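Local coordinates for protein acetyl-CoA C-acetyltransferase (Syntrophomonas wolfei subsp. wolfei, PDB 7N7Z) that probably catalyses the thiolase reaction, the transfer of an acetyl group between two acetyl-CoA molecules to give acetoacetyl-CoA and free CoA, at residues B[256-261]-B[363-368]; B[313-318]-B[379-384]. All coordinates share one frame; numbering follows the deposited sequence.

Contact 1: residues B[256-261]-B[363-368]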
loop_
_atom_site.group_PDB
_atom_site.type_symbol
_atom_site.label_atom_id
_atom_site.label_comp_id
_atom_site.label_asym_id
_atom_site.label_seq_id
_atom_site.Cartn_x
_atom_site.Cartn_y
_atom_site.Cartn_z
ATOM N N CYS B 256 14.019 -14.818 16.338
ATOM C CA CYS B 256 14.692 -16.042 16.756
ATOM C C CYS B 256 14.093 -17.234 16.026
ATOM O O CYS B 256 12.961 -17.186 15.538
ATOM C CB CYS B 256 14.584 -16.265 18.267
ATOM S SG CYS B 256 15.497 -17.711 18.845
ATOM N N ALA B 257 14.875 -18.313 15.977
ATOM C CA ALA B 257 14.416 -19.603 15.488
ATOM C C ALA B 257 15.008 -20.696 16.365
ATOM O O ALA B 257 16.193 -20.651 16.711
ATOM C CB ALA B 257 14.813 -19.837 14.025
ATOM N N ALA B 258 14.174 -21.663 16.733
ATOM C CA ALA B 258 14.602 -22.851 17.453
ATOM C C ALA B 258 14.181 -24.087 16.670
ATOM O O ALA B 258 13.253 -24.045 15.857
ATOM C CB ALA B 258 14.011 -22.896 18.867
ATOM N N ALA B 259 14.878 -25.194 16.915
ATOM C CA ALA B 259 14.565 -26.444 16.239
ATOM C C ALA B 259 14.925 -27.610 17.145
ATOM O O ALA B 259 15.747 -27.486 18.056
ATOM C CB ALA B 259 15.304 -26.558 14.902
ATOM N N ALA B 260 14.298 -28.752 16.879
ATOM C CA ALA B 260 14.526 -29.944 17.681
ATOM C C ALA B 260 14.197 -31.174 16.850
ATOM O O ALA B 260 13.300 -31.146 16.003
ATOM C CB ALA B 260 13.686 -29.926 18.964
ATOM N N VAL B 261 14.934 -32.250 17.106
ATOM C CA VAL B 261 14.718 -33.539 16.457
ATOM C C VAL B 261 14.156 -34.492 17.500
ATOM O O VAL B 261 14.823 -34.797 18.499
ATOM C CB VAL B 261 16.014 -34.092 15.845
ATOM C CG1 VAL B 261 15.763 -35.462 15.220
ATOM C CG2 VAL B 261 16.573 -33.123 14.818
ATOM N N THR B 363 9.270 -18.910 20.802
ATOM C CA THR B 363 9.462 -18.994 22.245
ATOM C C THR B 363 8.967 -20.321 22.804
ATOM O O THR B 363 9.593 -20.895 23.703
ATOM C CB THR B 363 8.749 -17.832 22.935
ATOM O OG1 THR B 363 9.360 -16.595 22.549
ATOM C CG2 THR B 363 8.822 -17.985 24.448
ATOM N N GLY B 364 7.839 -20.817 22.296
ATOM C CA GLY B 364 7.287 -22.058 22.819
ATOM C C GLY B 364 8.300 -23.185 22.846
ATOM O O GLY B 364 8.322 -23.991 23.780
ATOM N N LEU B 365 9.149 -23.259 21.821
ATOM C CA LEU B 365 10.212 -24.255 21.778
ATOM C C LEU B 365 11.523 -23.729 22.344
ATOM O O LEU B 365 12.346 -24.521 22.815
ATOM C CB LEU B 365 10.435 -24.729 20.339
ATOM C CG LEU B 365 11.508 -25.803 20.144
ATOM C CD1 LEU B 365 11.187 -27.048 20.959
ATOM C CD2 LEU B 365 11.650 -26.146 18.670
ATOM N N ARG B 366 11.735 -22.412 22.304
ATOM C CA ARG B 366 12.958 -21.838 22.853
ATOM C C ARG B 366 13.139 -22.236 24.312
ATOM O O ARG B 366 14.215 -22.695 24.715
ATOM C CB ARG B 366 12.928 -20.314 22.714
ATOM C CG ARG B 366 14.301 -19.663 22.621
ATOM C CD ARG B 366 14.921 -19.442 23.996
ATOM N NE ARG B 366 14.166 -18.475 24.786
ATOM C CZ ARG B 366 14.187 -18.402 26.110
ATOM N NH1 ARG B 366 14.921 -19.227 26.838
ATOM N NH2 ARG B 366 13.452 -17.476 26.720
ATOM N N ILE B 367 12.092 -22.067 25.122
ATOM C CA ILE B 367 12.212 -22.338 26.547
ATOM C C ILE B 367 12.366 -23.826 26.826
ATOM O O ILE B 367 12.910 -24.201 27.870
ATOM C CB ILE B 367 11.007 -21.749 27.306
ATOM C CG1 ILE B 367 9.695 -22.384 26.843
ATOM C CG2 ILE B 367 10.952 -20.236 27.114
ATOM C CD1 ILE B 367 8.518 -22.036 27.736
ATOM N N ILE B 368 11.903 -24.691 25.922
ATOM C CA ILE B 368 12.198 -26.114 26.060
ATOM C C ILE B 368 13.679 -26.365 25.810
ATOM O O ILE B 368 14.331 -27.112 26.549
ATOM C CB ILE B 368 11.322 -26.943 25.105
ATOM C CG1 ILE B 368 9.852 -26.889 25.519
ATOM C CG2 ILE B 368 11.785 -28.387 25.079
ATOM C CD1 ILE B 368 8.911 -27.264 24.398
#

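Contact 2: residues B[313-318]-B[379-384]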
loop_
_atom_site.group_PDB
_atom_site.type_symbol
_atom_site.label_atom_id
_atom_site.label_comp_id
_atom_site.label_asym_id
_atom_site.label_seq_id
_atom_site.Cartn_x
_atom_site.Cartn_y
_atom_site.Cartn_z
ATOM N N ASP B 313 8.725 -31.933 42.394
ATOM C CA ASP B 313 9.520 -32.965 41.737
ATOM C C ASP B 313 10.350 -32.405 40.589
ATOM O O ASP B 313 11.402 -32.965 40.260
ATOM C CB ASP B 313 8.612 -34.081 41.214
ATOM C CG ASP B 313 7.938 -34.858 42.328
ATOM O OD1 ASP B 313 8.471 -34.867 43.458
ATOM O OD2 ASP B 313 6.875 -35.463 42.072
ATOM N N VAL B 314 9.903 -31.311 39.973
ATOM C CA VAL B 314 10.607 -30.754 38.825
ATOM C C VAL B 314 11.888 -30.080 39.295
ATOM O O VAL B 314 11.873 -29.251 40.214
ATOM C CB VAL B 314 9.703 -29.771 38.067
ATOM C CG1 VAL B 314 10.340 -29.368 36.746
ATOM C CG2 VAL B 314 8.330 -30.388 37.843
ATOM N N ASP B 315 13.009 -30.433 38.660
ATOM C CA ASP B 315 14.299 -29.894 39.073
ATOM C C ASP B 315 14.515 -28.470 38.576
ATOM O O ASP B 315 15.234 -27.699 39.221
ATOM C CB ASP B 315 15.432 -30.791 38.571
ATOM C CG ASP B 315 15.428 -32.164 39.222
ATOM O OD1 ASP B 315 14.960 -32.281 40.375
ATOM O OD2 ASP B 315 15.898 -33.128 38.579
ATOM N N TYR B 316 13.917 -28.102 37.445
ATOM C CA TYR B 316 14.086 -26.758 36.911
ATOM C C TYR B 316 12.901 -26.426 36.016
ATOM O O TYR B 316 12.382 -27.300 35.316
ATOM C CB TYR B 316 15.399 -26.629 36.129
ATOM C CG TYR B 316 15.606 -25.265 35.515
ATOM C CD1 TYR B 316 15.860 -24.156 36.310
ATOM C CD2 TYR B 316 15.544 -25.084 34.140
ATOM C CE1 TYR B 316 16.046 -22.905 35.753
ATOM C CE2 TYR B 316 15.731 -23.837 33.574
ATOM C CZ TYR B 316 15.982 -22.751 34.386
ATOM O OH TYR B 316 16.169 -21.506 33.828
ATOM N N TRP B 317 12.486 -25.161 36.046
ATOM C CA TRP B 317 11.345 -24.676 35.285
ATOM C C TRP B 317 11.773 -23.535 34.373
ATOM O O TRP B 317 12.578 -22.683 34.763
ATOM C CB TRP B 317 10.231 -24.176 36.210
ATOM C CG TRP B 317 9.355 -25.248 36.773
ATOM C CD1 TRP B 317 9.450 -25.817 38.009
ATOM C CD2 TRP B 317 8.234 -25.868 36.131
ATOM N NE1 TRP B 317 8.463 -26.756 38.175
ATOM C CE2 TRP B 317 7.704 -26.809 37.036
ATOM C CE3 TRP B 317 7.630 -25.723 34.879
ATOM C CZ2 TRP B 317 6.598 -27.600 36.729
ATOM C CZ3 TRP B 317 6.533 -26.511 34.575
ATOM C CH2 TRP B 317 6.030 -27.438 35.496
ATOM N N GLU B 318 11.224 -23.517 33.161
ATOM C CA GLU B 318 11.333 -22.378 32.252
ATOM C C GLU B 318 9.919 -21.850 32.030
ATOM O O GLU B 318 9.176 -22.377 31.196
ATOM C CB GLU B 318 11.990 -22.768 30.931
ATOM C CG GLU B 318 13.508 -22.721 30.946
ATOM C CD GLU B 318 14.053 -21.307 30.865
ATOM O OE1 GLU B 318 13.786 -20.618 29.855
ATOM O OE2 GLU B 318 14.756 -20.886 31.809
ATOM N N GLY B 379 23.377 -30.758 36.006
ATOM C CA GLY B 379 23.293 -32.175 36.302
ATOM C C GLY B 379 21.954 -32.617 36.840
ATOM O O GLY B 379 21.879 -33.635 37.535
ATOM N N LEU B 380 20.889 -31.878 36.540
ATOM C CA LEU B 380 19.561 -32.204 37.029
ATOM C C LEU B 380 18.890 -33.208 36.093
ATOM O O LEU B 380 19.434 -33.591 35.054
ATOM C CB LEU B 380 18.724 -30.934 37.169
ATOM C CG LEU B 380 19.312 -29.858 38.084
ATOM C CD1 LEU B 380 18.607 -28.526 37.864
ATOM C CD2 LEU B 380 19.234 -30.278 39.546
ATOM N N THR B 381 17.681 -33.633 36.461
ATOM C CA THR B 381 16.996 -34.715 35.765
ATOM C C THR B 381 15.647 -34.301 35.199
ATOM O O THR B 381 15.380 -34.546 34.018
ATOM C CB THR B 381 16.811 -35.911 36.717
ATOM O OG1 THR B 381 18.058 -36.216 37.358
ATOM C CG2 THR B 381 16.320 -37.136 35.956
ATOM N N LYS B 382 14.787 -33.681 36.002
ATOM C CA LYS B 382 13.399 -33.431 35.630
ATOM C C LYS B 382 13.193 -31.946 35.361
ATOM O O LYS B 382 13.453 -31.111 36.234
ATOM C CB LYS B 382 12.457 -33.918 36.731
ATOM C CG LYS B 382 12.489 -35.427 36.934
ATOM C CD LYS B 382 11.533 -35.873 38.028
ATOM C CE LYS B 382 11.598 -37.378 38.236
ATOM N NZ LYS B 382 11.010 -37.796 39.539
ATOM N N GLY B 383 12.712 -31.625 34.159
ATOM C CA GLY B 383 12.473 -30.251 33.781
ATOM C C GLY B 383 11.055 -30.050 33.283
ATOM O O GLY B 383 10.364 -30.991 32.890
ATOM N N GLY B 384 10.632 -28.795 33.307
ATOM C CA GLY B 384 9.313 -28.426 32.825
ATOM C C GLY B 384 9.343 -27.044 32.218
ATOM O O GLY B 384 10.157 -26.196 32.600
HETATM O O HOH W 1 8.195 -36.953 40.051
#

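Contact 1: residues B[256-261]-B[363-368]
In the buried centre of the layered alpha-beta-alpha-beta-alpha thiolase fold, strand 254-264 of the N-terminal half meets helix 360-378 of the C-terminal half and brings Ala-258 against Leu-365. The axes of the two short segments approach to 7.5 Å and cross at 61°. Such a close approach fits the row of small residues on the strand. Ala-258 and Ala-260 face the helix, while Ala-257 and Ala-259 face the other way and pack on helix 30-45.

Leu-365 makes the largest contribution. Its CG lies anti to the backbone N (chi1 -179°), which sends the fork across the strand. CD2 rests on the backbone between Ala-258 and Ala-259, with Leu-365 CD2 3.8 Å from Ala-259 N. It also touches a methyl, with Leu-365 CD2 4.0 Å from Ala-258 CB. The second branch reaches further along, and Leu-365 CD1 lies 4.3 Å from Ala-260 CB.

No hydrogen bond crosses here; the segments meet by apolar contact. The strand's backbone is bonded to strands 8-20 and 113-121. Arg-366 turns its guanidinium away from the strand, and its NH1 bonds to Ser-370 OG. The aliphatic part stays near, with Arg-366 CG 4.4 Å from Cys-256 SG.

Contact 2: residues B[313-318]-B[379-384]
Asp-315 has its CG anti to the carbonyl carbon and beside the backbone N (chi1 -66°), which swings the carboxylate over to the backbone of Thr-381 and Lys-382. Trp-317 has the same kind of first torsion (chi1 -81°), and its ring folds back over Gly-384.

Two N-H groups grip Asp-315 OD2. Thr-381 N, 2.8 Å from Asp-315 OD2, meets the anti lone pair of that oxygen. Lys-382 N, 2.9 Å from Asp-315 OD2, comes from above the carboxylate plane in a nearly straight bond (168°). An alanine in place of Asp-315 would probably leave both N-H groups without this acceptor and let the backbone entering the strand shift.

The chains then run as parallel strands in the sheet of the C-terminal half. Lys-382 O accepts from Asp-315 N and from Tyr-316 N, the latter a longer bond. Gly-384 N donates to Tyr-316 O at 3.1 Å, and Glu-318 N donates to Gly-384 O at 2.9 Å.

Gly-384 CA sits over one face of the tryptophan, 4.1 Å from the centroid of the Trp-317 six-membered ring, a CH-pi contact. Val-314 CG1 lies over the same face. A CB on Gly-384 would clash with Trp-317 CZ3. Leu-380 CB packs 3.6 Å from Asp-315 CB.

Tyr-316 OH donates to Glu-318 OE2 and also bonds to His-349 N. The extended chain of Lys-382 ends at a water that accepts from NZ and bonds weakly to Asp-313 OD2, which also bonds to Lys-310 N. Lys-382 also makes a cation-pi contact with Trp-309. The carboxylate of Asp-315 thus ties down backbone where the strand begins, and its negative charge is probably steadied by the two N-H dipoles.

Helix 360-378 joins the two contacts. It supplies residues 363-368 to contact 1, and the chain leaving it supplies residues 379-384 to contact 2. The helix is buried between strand 254-264 of contact 1 and strand 382-387 of contact 2. The centres of the contacts are about 17 Å apart. They meet directly where Arg-366 NH1 lies 3.5 Å from Glu-318 OE1, a long and weak ion pair. Ile-367 O also packs against Glu-318 CG. The predicted proton acceptor His-358 lies closer to contact 1: its side chain is about 7 Å from that of Arg-366, against about 11 Å from that of Glu-318. Thr-363 OG1 bonds to His-358 ND1.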